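Local coordinates for type 3 secretion system translocon protein SctE (PDB 3U0C) that is inserted with its partner translocator into the host cell membrane, forming the pore through which type III secretion effectors pass into the cytosol, at residues K90-L101 and K188-F199. Numbering follows the deposited sequence.
Sequences KNLEFSDKINTL and KSMQLEKEIDSF
Lys90, on helix 71-141, reaches Ser198 and Phe199, where helix 150-197 ends, and its chain changes character along its length. CB lies 4.1 Å from CE1 of Phe199; after bends at chi2 and chi3, CE passes 3.8 Å from the CA of Phe199. The ammonium at the tip forms a salt bridge with Glu93, NZ to OE2 2.6 Å, on the syn side, though well out of the carboxylate plane. NZ also gives a weak bond to Ser198 O and a firmer one to a water that donates to Glu195 O, so carbonyls at the helix end gain a positively charged neighbour and a bridging water. That charge probably also eases the approach of the Glu93 and Glu195 carboxylates.

Beside this polar cluster, Phe199 turns its edge toward the face of Phe94 in a T-shaped stack, centroids 5.2 Å apart and planes at 71°. The rim of Phe94 meets Ile196, CZ to CD1 3.8 Å. One turn on, Ile98 CD1 presses tightly against Leu192 CD1, and Leu101 spreads its methyls, CD2 lying 3.7 Å from Gln191 CB and CD1 over the backbone of Leu192. Lys97 crosses Glu195 at about a right angle, its CG 3.5 Å from OE2.

The helix axes run antiparallel, at 170°; an apolar seam flanked by charged and polar side chains is characteristic of an antiparallel coiled coil, here the long hairpin in the N-terminal region of this translocator.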
loop_
_atom_site.group_PDB
_atom_site.type_symbol
_atom_site.label_atom_id
_atom_site.label_comp_id
_atom_site.label_asym_id
_atom_site.label_seq_id
_atom_site.Cartn_x
_atom_site.Cartn_y
_atom_site.Cartn_z
ATOM N N LYS A 90 23.451 8.984 -3.001
ATOM C CA LYS A 90 22.053 9.320 -2.784
ATOM C C LYS A 90 21.245 8.963 -4.010
ATOM O O LYS A 90 20.262 8.248 -3.906
ATOM C CB LYS A 90 21.851 10.795 -2.443
ATOM C CG LYS A 90 22.276 11.168 -1.028
ATOM C CD LYS A 90 21.606 10.278 0.030
ATOM C CE LYS A 90 20.114 10.532 0.125
ATOM N NZ LYS A 90 19.497 9.722 1.221
ATOM N N ASN A 91 21.662 9.462 -5.164
ATOM C CA ASN A 91 20.973 9.156 -6.403
ATOM C C ASN A 91 20.642 7.670 -6.569
ATOM O O ASN A 91 19.516 7.326 -6.904
ATOM C CB ASN A 91 21.763 9.660 -7.611
ATOM C CG ASN A 91 21.495 11.127 -7.916
ATOM O OD1 ASN A 91 20.360 11.591 -7.858
ATOM N ND2 ASN A 91 22.541 11.854 -8.262
ATOM N N LEU A 92 21.624 6.797 -6.346
ATOM C CA LEU A 92 21.417 5.356 -6.509
ATOM C C LEU A 92 20.426 4.799 -5.490
ATOM O O LEU A 92 19.593 3.961 -5.804
ATOM C CB LEU A 92 22.731 4.599 -6.358
ATOM C CG LEU A 92 23.730 4.640 -7.508
ATOM C CD1 LEU A 92 25.047 3.994 -7.070
ATOM C CD2 LEU A 92 23.143 3.968 -8.733
ATOM N N GLU A 93 20.572 5.267 -4.261
ATOM C CA GLU A 93 19.792 4.830 -3.126
ATOM C C GLU A 93 18.332 5.214 -3.338
ATOM O O GLU A 93 17.430 4.395 -3.172
ATOM C CB GLU A 93 20.355 5.514 -1.883
ATOM C CG GLU A 93 19.664 5.244 -0.576
ATOM C CD GLU A 93 20.073 6.245 0.477
ATOM O OE1 GLU A 93 21.240 6.183 0.946
ATOM O OE2 GLU A 93 19.246 7.124 0.806
ATOM N N PHE A 94 18.123 6.473 -3.712
ATOM C CA PHE A 94 16.797 7.020 -3.992
ATOM C C PHE A 94 16.114 6.280 -5.133
ATOM O O PHE A 94 14.920 5.967 -5.064
ATOM C CB PHE A 94 16.921 8.489 -4.372
ATOM C CG PHE A 94 15.604 9.215 -4.480
ATOM C CD1 PHE A 94 14.989 9.729 -3.354
ATOM C CD2 PHE A 94 15.009 9.426 -5.713
ATOM C CE1 PHE A 94 13.806 10.415 -3.454
ATOM C CE2 PHE A 94 13.825 10.115 -5.812
ATOM C CZ PHE A 94 13.229 10.608 -4.684
ATOM N N SER A 95 16.874 6.020 -6.188
ATOM C CA SER A 95 16.342 5.307 -7.330
ATOM C C SER A 95 15.822 3.926 -6.929
ATOM O O SER A 95 14.727 3.532 -7.335
ATOM C CB SER A 95 17.395 5.169 -8.418
ATOM O OG SER A 95 16.857 4.518 -9.554
ATOM N N ASP A 96 16.603 3.197 -6.135
ATOM C CA ASP A 96 16.232 1.839 -5.741
ATOM C C ASP A 96 14.968 1.871 -4.905
ATOM O O ASP A 96 14.055 1.084 -5.115
ATOM C CB ASP A 96 17.357 1.153 -4.956
ATOM C CG ASP A 96 18.548 0.770 -5.837
ATOM O OD1 ASP A 96 18.361 0.565 -7.064
ATOM O OD2 ASP A 96 19.680 0.671 -5.309
ATOM N N LYS A 97 14.942 2.802 -3.965
ATOM C CA LYS A 97 13.863 2.958 -3.016
ATOM C C LYS A 97 12.554 3.367 -3.700
ATOM O O LYS A 97 11.477 2.836 -3.388
ATOM C CB LYS A 97 14.260 3.993 -1.972
ATOM C CG LYS A 97 13.210 4.248 -0.921
ATOM C CD LYS A 97 12.950 2.978 -0.124
ATOM C CE LYS A 97 11.538 2.932 0.450
ATOM N NZ LYS A 97 11.180 1.518 0.710
ATOM N N ILE A 98 12.653 4.332 -4.605
ATOM C CA ILE A 98 11.519 4.730 -5.422
ATOM C C ILE A 98 10.941 3.543 -6.201
ATOM O O ILE A 98 9.724 3.395 -6.292
ATOM C CB ILE A 98 11.893 5.835 -6.421
ATOM C CG1 ILE A 98 12.078 7.164 -5.703
ATOM C CG2 ILE A 98 10.874 5.952 -7.539
ATOM C CD1 ILE A 98 11.057 7.466 -4.699
ATOM N N ASN A 99 11.821 2.717 -6.765
ATOM C CA ASN A 99 11.399 1.541 -7.527
ATOM C C ASN A 99 10.657 0.546 -6.641
ATOM O O ASN A 99 9.638 -0.035 -7.030
ATOM C CB ASN A 99 12.595 0.852 -8.171
ATOM C CG ASN A 99 13.123 1.615 -9.361
ATOM O OD1 ASN A 99 12.448 2.501 -9.893
ATOM N ND2 ASN A 99 14.338 1.278 -9.791
ATOM N N THR A 100 11.180 0.369 -5.440
ATOM C CA THR A 100 10.569 -0.490 -4.460
ATOM C C THR A 100 9.208 0.068 -4.043
ATOM O O THR A 100 8.188 -0.640 -4.124
ATOM C CB THR A 100 11.508 -0.666 -3.262
ATOM O OG1 THR A 100 12.679 -1.352 -3.707
ATOM C CG2 THR A 100 10.846 -1.497 -2.168
ATOM N N LEU A 101 9.179 1.336 -3.636
ATOM C CA LEU A 101 7.925 1.942 -3.190
ATOM C C LEU A 101 6.867 1.836 -4.280
ATOM O O LEU A 101 5.736 1.476 -4.008
ATOM C CB LEU A 101 8.104 3.396 -2.762
ATOM C CG LEU A 101 8.708 3.597 -1.365
ATOM C CD1 LEU A 101 9.315 4.992 -1.201
ATOM C CD2 LEU A 101 7.689 3.311 -0.275
ATOM N N LYS A 188 2.998 4.095 2.575
ATOM C CA LYS A 188 3.882 4.230 1.427
ATOM C C LYS A 188 4.059 5.696 1.063
ATOM O O LYS A 188 5.129 6.103 0.608
ATOM C CB LYS A 188 3.403 3.405 0.237
ATOM C CG LYS A 188 3.418 1.902 0.504
ATOM C CD LYS A 188 4.734 1.461 1.132
ATOM C CE LYS A 188 4.719 0.001 1.525
ATOM N NZ LYS A 188 3.705 -0.280 2.603
ATOM N N SER A 189 3.032 6.501 1.294
ATOM C CA SER A 189 3.154 7.917 1.006
ATOM C C SER A 189 4.010 8.613 2.074
ATOM O O SER A 189 4.707 9.577 1.784
ATOM C CB SER A 189 1.782 8.579 0.827
ATOM O OG SER A 189 1.334 9.193 2.018
ATOM N N MET A 190 3.978 8.102 3.298
ATOM C CA MET A 190 4.855 8.614 4.350
ATOM C C MET A 190 6.305 8.248 4.085
ATOM O O MET A 190 7.189 9.091 4.214
ATOM C CB MET A 190 4.455 8.084 5.725
ATOM C CG MET A 190 3.155 8.658 6.247
ATOM S SD MET A 190 2.533 7.763 7.679
ATOM C CE MET A 190 1.130 6.887 7.003
ATOM N N GLN A 191 6.551 6.988 3.733
ATOM C CA GLN A 191 7.898 6.540 3.407
ATOM C C GLN A 191 8.478 7.380 2.276
ATOM O O GLN A 191 9.673 7.694 2.284
ATOM C CB GLN A 191 7.927 5.075 2.989
ATOM C CG GLN A 191 7.656 4.050 4.091
ATOM C CD GLN A 191 8.136 2.667 3.687
ATOM O OE1 GLN A 191 9.226 2.523 3.146
ATOM N NE2 GLN A 191 7.326 1.656 3.929
ATOM N N LEU A 192 7.635 7.721 1.304
ATOM C CA LEU A 192 8.077 8.504 0.157
ATOM C C LEU A 192 8.528 9.899 0.578
ATOM O O LEU A 192 9.590 10.356 0.170
ATOM C CB LEU A 192 6.998 8.607 -0.919
ATOM C CG LEU A 192 7.383 9.450 -2.143
ATOM C CD1 LEU A 192 8.704 8.984 -2.745
ATOM C CD2 LEU A 192 6.284 9.426 -3.185
ATOM N N GLU A 193 7.706 10.569 1.384
ATOM C CA GLU A 193 8.071 11.865 1.952
ATOM C C GLU A 193 9.393 11.795 2.741
ATOM O O GLU A 193 10.224 12.678 2.641
ATOM C CB GLU A 193 6.954 12.393 2.853
ATOM C CG GLU A 193 7.121 13.840 3.283
ATOM C CD GLU A 193 5.832 14.442 3.823
ATOM O OE1 GLU A 193 4.992 13.676 4.363
ATOM O OE2 GLU A 193 5.642 15.675 3.696
ATOM N N LYS A 194 9.556 10.744 3.538
ATOM C CA LYS A 194 10.762 10.543 4.324
ATOM C C LYS A 194 11.985 10.595 3.410
ATOM O O LYS A 194 12.932 11.323 3.670
ATOM C CB LYS A 194 10.712 9.196 5.042
ATOM C CG LYS A 194 11.647 9.057 6.249
ATOM C CD LYS A 194 11.709 7.599 6.742
ATOM C CE LYS A 194 12.894 7.378 7.704
ATOM N NZ LYS A 194 13.093 5.955 8.178
ATOM N N GLU A 195 11.940 9.816 2.339
ATOM C CA GLU A 195 13.024 9.733 1.381
ATOM C C GLU A 195 13.306 11.072 0.692
ATOM O O GLU A 195 14.459 11.465 0.526
ATOM C CB GLU A 195 12.736 8.642 0.351
ATOM C CG GLU A 195 12.655 7.227 0.949
ATOM C CD GLU A 195 14.005 6.743 1.487
ATOM O OE1 GLU A 195 15.035 7.403 1.212
ATOM O OE2 GLU A 195 14.034 5.704 2.184
ATOM N N ILE A 196 12.249 11.771 0.303
ATOM C CA ILE A 196 12.393 13.066 -0.338
ATOM C C ILE A 196 13.048 14.070 0.613
ATOM O O ILE A 196 13.897 14.852 0.208
ATOM C CB ILE A 196 11.037 13.631 -0.812
ATOM C CG1 ILE A 196 10.507 12.834 -2.009
ATOM C CG2 ILE A 196 11.181 15.111 -1.171
ATOM C CD1 ILE A 196 10.937 13.377 -3.354
ATOM N N ASP A 197 12.652 14.032 1.881
ATOM C CA ASP A 197 13.123 15.002 2.859
ATOM C C ASP A 197 14.580 14.780 3.245
ATOM O O ASP A 197 15.241 15.686 3.743
ATOM C CB ASP A 197 12.260 14.968 4.118
ATOM C CG ASP A 197 10.907 15.628 3.925
ATOM O OD1 ASP A 197 10.710 16.343 2.922
ATOM O OD2 ASP A 197 10.040 15.433 4.796
ATOM N N SER A 198 15.086 13.579 3.022
ATOM C CA SER A 198 16.454 13.301 3.403
ATOM C C SER A 198 17.352 13.171 2.179
ATOM O O SER A 198 18.488 12.716 2.293
ATOM C CB SER A 198 16.519 12.029 4.240
ATOM O OG SER A 198 16.569 10.890 3.409
ATOM N N PHE A 199 16.848 13.556 1.011
ATOM C CA PHE A 199 17.629 13.398 -0.208
ATOM C C PHE A 199 18.950 14.175 -0.127
ATOM O O PHE A 199 18.956 15.335 0.258
ATOM C CB PHE A 199 16.841 13.821 -1.452
ATOM C CG PHE A 199 17.583 13.579 -2.738
ATOM C CD1 PHE A 199 17.777 12.295 -3.203
ATOM C CD2 PHE A 199 18.112 14.636 -3.463
ATOM C CE1 PHE A 199 18.459 12.065 -4.367
ATOM C CE2 PHE A 199 18.808 14.412 -4.635
ATOM C CZ PHE A 199 18.976 13.123 -5.087
HETATM O O HOH W 1 16.934 10.007 0.503
#